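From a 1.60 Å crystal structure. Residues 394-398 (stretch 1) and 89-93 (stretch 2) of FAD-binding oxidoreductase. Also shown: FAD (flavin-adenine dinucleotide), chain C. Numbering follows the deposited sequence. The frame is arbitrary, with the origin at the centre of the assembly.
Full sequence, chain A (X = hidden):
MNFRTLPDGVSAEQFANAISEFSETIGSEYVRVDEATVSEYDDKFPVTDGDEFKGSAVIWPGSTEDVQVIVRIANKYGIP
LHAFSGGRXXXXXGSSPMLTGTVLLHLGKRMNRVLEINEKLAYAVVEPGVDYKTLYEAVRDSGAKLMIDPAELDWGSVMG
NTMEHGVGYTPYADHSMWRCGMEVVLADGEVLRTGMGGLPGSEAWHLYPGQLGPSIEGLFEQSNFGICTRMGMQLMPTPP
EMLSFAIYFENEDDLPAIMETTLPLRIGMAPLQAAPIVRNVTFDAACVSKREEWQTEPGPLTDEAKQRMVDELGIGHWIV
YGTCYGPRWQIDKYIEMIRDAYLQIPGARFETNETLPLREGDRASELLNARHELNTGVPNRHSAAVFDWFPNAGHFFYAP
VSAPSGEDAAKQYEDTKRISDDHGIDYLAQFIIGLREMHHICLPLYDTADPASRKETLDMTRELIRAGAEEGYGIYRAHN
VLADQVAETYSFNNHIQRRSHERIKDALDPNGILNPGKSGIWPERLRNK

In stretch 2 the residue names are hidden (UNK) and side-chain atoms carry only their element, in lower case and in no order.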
# COMPACT_ATOMS: atom_id res chain seq x y z
N GLY A 394 -20.33 -23.90 11.60
CA GLY A 394 -19.51 -22.69 11.57
C GLY A 394 -18.16 -23.04 11.00
O GLY A 394 -17.94 -24.23 10.69
N HIS A 395 -17.32 -22.03 10.84
CA HIS A 395 -16.01 -22.19 10.20
C HIS A 395 -14.88 -21.65 11.05
O HIS A 395 -15.12 -21.02 12.08
CB HIS A 395 -16.10 -21.62 8.77
CG HIS A 395 -16.51 -20.20 8.72
ND1 HIS A 395 -15.89 -19.20 9.43
CD2 HIS A 395 -17.46 -19.60 7.98
CE1 HIS A 395 -16.53 -18.07 9.22
NE2 HIS A 395 -17.42 -18.27 8.26
N PHE A 396 -13.67 -21.93 10.56
CA PHE A 396 -12.39 -21.73 11.25
C PHE A 396 -11.32 -21.78 10.18
O PHE A 396 -10.93 -22.85 9.80
CB PHE A 396 -12.29 -22.80 12.33
CG PHE A 396 -11.11 -22.74 13.26
CD1 PHE A 396 -11.08 -21.83 14.30
CD2 PHE A 396 -10.01 -23.58 13.10
CE1 PHE A 396 -10.01 -21.77 15.17
CE2 PHE A 396 -8.95 -23.53 13.97
CZ PHE A 396 -8.94 -22.64 15.01
N PHE A 397 -10.89 -20.61 9.69
CA PHE A 397 -10.21 -20.52 8.38
C PHE A 397 -8.76 -21.01 8.49
O PHE A 397 -8.06 -20.64 9.42
CB PHE A 397 -10.23 -19.09 7.84
CG PHE A 397 -11.57 -18.69 7.31
CD1 PHE A 397 -12.04 -19.19 6.10
CD2 PHE A 397 -12.35 -17.78 8.00
CE1 PHE A 397 -13.30 -18.86 5.64
CE2 PHE A 397 -13.60 -17.42 7.53
CZ PHE A 397 -14.06 -17.94 6.33
N TYR A 398 -8.36 -21.79 7.52
CA TYR A 398 -6.94 -22.03 7.14
C TYR A 398 -6.75 -21.44 5.76
O TYR A 398 -7.25 -22.03 4.79
CB TYR A 398 -6.65 -23.52 7.15
CG TYR A 398 -5.30 -23.90 6.57
CD1 TYR A 398 -4.14 -23.55 7.22
CD2 TYR A 398 -5.21 -24.59 5.38
CE1 TYR A 398 -2.90 -23.84 6.67
CE2 TYR A 398 -3.98 -24.94 4.85
CZ TYR A 398 -2.82 -24.54 5.49
OH TYR A 398 -1.59 -24.83 4.99
N UNK A 89 -16.09 -10.94 13.13
CA UNK A 89 -14.88 -11.56 12.51
C UNK A 89 -15.01 -13.09 12.61
O UNK A 89 -14.09 -13.74 13.12
c UNK A 89 -13.64 -10.97 13.14
o UNK A 89 -12.46 -11.26 11.06
n UNK A 89 -11.24 -11.18 12.96
c UNK A 89 -12.39 -11.15 12.30
N UNK A 90 -16.12 -13.64 12.12
CA UNK A 90 -16.41 -15.08 12.15
C UNK A 90 -15.31 -15.82 11.42
O UNK A 90 -14.92 -15.40 10.30
c UNK A 90 -20.18 -15.06 11.43
c UNK A 90 -18.95 -14.78 12.25
c UNK A 90 -17.76 -15.35 11.49
c UNK A 90 -19.08 -15.35 13.66
N UNK A 91 -14.84 -16.90 12.04
CA UNK A 91 -13.77 -17.76 11.53
C UNK A 91 -12.40 -17.35 12.01
O UNK A 91 -11.42 -18.11 11.72
N UNK A 92 -12.32 -16.21 12.74
CA UNK A 92 -11.06 -15.62 13.22
C UNK A 92 -11.22 -15.22 14.68
O UNK A 92 -10.29 -14.62 15.22
c UNK A 92 -9.21 -15.54 10.51
c UNK A 92 -11.01 -14.78 8.58
c UNK A 92 -11.22 -14.45 9.90
c UNK A 92 -8.99 -15.89 9.18
c UNK A 92 -9.85 -15.44 8.20
c UNK A 92 -10.38 -14.88 10.89
o UNK A 92 -9.72 -15.74 6.89
c UNK A 92 -10.64 -14.45 12.32
N UNK A 93 -12.36 -15.52 15.30
CA UNK A 93 -12.56 -15.23 16.72
C UNK A 93 -13.82 -14.44 16.98
O UNK A 93 -14.11 -14.22 18.13
PA FAD C . -14.47 -6.58 13.16
O1A FAD C . -14.78 -7.85 13.87
O2A FAD C . -15.15 -5.31 13.63
O5B FAD C . -12.92 -6.35 13.24
C5B FAD C . -12.00 -7.40 13.00
C4B FAD C . -10.74 -7.09 13.78
O4B FAD C . -10.12 -5.87 13.29
C3B FAD C . -10.93 -6.83 15.28
O3B FAD C . -11.01 -8.05 16.02
C2B FAD C . -9.74 -5.92 15.61
O2B FAD C . -8.58 -6.71 15.79
C1B FAD C . -9.66 -5.06 14.35
N9A FAD C . -10.46 -3.86 14.39
C8A FAD C . -11.69 -3.70 13.83
N7A FAD C . -12.16 -2.50 14.00
C5A FAD C . -11.22 -1.86 14.78
C6A FAD C . -11.14 -0.55 15.25
N6A FAD C . -12.12 0.36 15.08
N1A FAD C . -10.05 -0.22 15.99
C2A FAD C . -9.08 -1.15 16.15
N3A FAD C . -9.03 -2.41 15.72
C4A FAD C . -10.16 -2.70 15.03
N1 FAD C . -13.60 -12.05 5.09
C2 FAD C . -13.15 -11.38 4.05
O2 FAD C . -12.30 -10.46 4.18
N3 FAD C . -13.65 -11.59 2.81
C4 FAD C . -14.58 -12.55 2.55
O4 FAD C . -15.06 -12.65 1.40
C4X FAD C . -15.04 -13.31 3.61
N5 FAD C . -15.92 -14.25 3.35
C5X FAD C . -16.37 -14.97 4.42
C6 FAD C . -17.33 -15.97 4.18
C7 FAD C . -17.89 -16.71 5.20
C7M FAD C . -18.93 -17.76 4.88
C8 FAD C . -17.48 -16.44 6.52
C8M FAD C . -18.05 -17.22 7.67
C9 FAD C . -16.51 -15.49 6.77
C9A FAD C . -15.94 -14.72 5.74
N10 FAD C . -15.01 -13.71 5.97
C10 FAD C . -14.54 -12.96 4.90
C1' FAD C . -14.57 -13.33 7.34
C2' FAD C . -15.45 -12.25 7.98
O2' FAD C . -16.88 -12.50 7.74
C3' FAD C . -15.20 -10.81 7.46
O3' FAD C . -13.82 -10.57 7.34
C4' FAD C . -15.82 -9.69 8.30
O4' FAD C . -16.01 -8.52 7.50
C5' FAD C . -14.96 -9.36 9.49
O5' FAD C . -15.73 -8.90 10.61
P FAD C . -16.03 -7.35 10.84
O1P FAD C . -17.22 -7.23 11.74
O2P FAD C . -16.09 -6.73 9.49
O3P FAD C . -14.72 -6.82 11.60
O HOH W 1 -8.58 -18.81 11.42

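Position 89 carries four side-chain atoms: two carbons in a row, the second bearing one oxygen and one nitrogen. That is a carboxamide on a single methylene, and no side-chain atom comes within 7 Å of stretch 1. The residue is asparagine. Both polar ends of Asn 89 are hydrogen-bonded elsewhere in the structure, while its backbone N lies 3.3 Å from FAD O5'.

Position 90 has four carbons, forked at the second, and no heteroatom. Its CB sits 3.8 Å from His 395 CE1, and its backbone O approaches the same CE1 to 3.3 Å. An unbranched CB followed by a fork gives leucine.

Position 91 has no side-chain atoms, so it is glycine. Its phi of 92° is positive, which by itself favours glycine, and an ideal CB would point toward stretch 1, landing 2.6 Å from His 395 ND1 and 2.5 Å from Phe 397 CD2, both clashes. Without that atom, Gly 91 CA packs 3.3 Å from His 395 ND1 and makes a CA-H...O contact with His 395 O at 3.6 Å.

Position 92 shows one carbon leading to a ring of six carbons that bears one oxygen. One ring face receives Phe 397 CD2, and the phenol identifies tyrosine. The closest approach, Phe 397 CD2 to Tyr 92 CE2, is 3.3 Å. The ring planes are 25° apart and the centroids 5.0 Å apart, so the rings are near parallel but slid, with little overlap. The Tyr 92 N to Asn 89 O hydrogen bond, 3.1 Å, closes a type II beta turn from 89 to 92.

Position 93 again lacks side-chain atoms and is glycine. At phi/psi of 127/-6, a CB would be jammed against the carbonyl O of the preceding residue. Gly 93 itself makes no contact with stretch 1.

The contact works by bringing two backbones close and holding them beside the flavin. Phe 396 and Gly 91 approach to 4.2 Å between their CA atoms, and Phe 397 N donates to Gly 91 O at 3.3 Å with a nearly straight angle of 170°. A water donates to Gly 91 O (2.9 Å from its O) and to Phe 397 O (2.8 Å), bridging the two carbonyls. His 395 NE2 is covalently bonded to FAD C8M at 1.4 Å, so the turn packs directly against the residue that tethers the cofactor, while Phe 397 CZ reaches within 3.5 Å of FAD C9.

Stretch 2 89-93: NLGYG
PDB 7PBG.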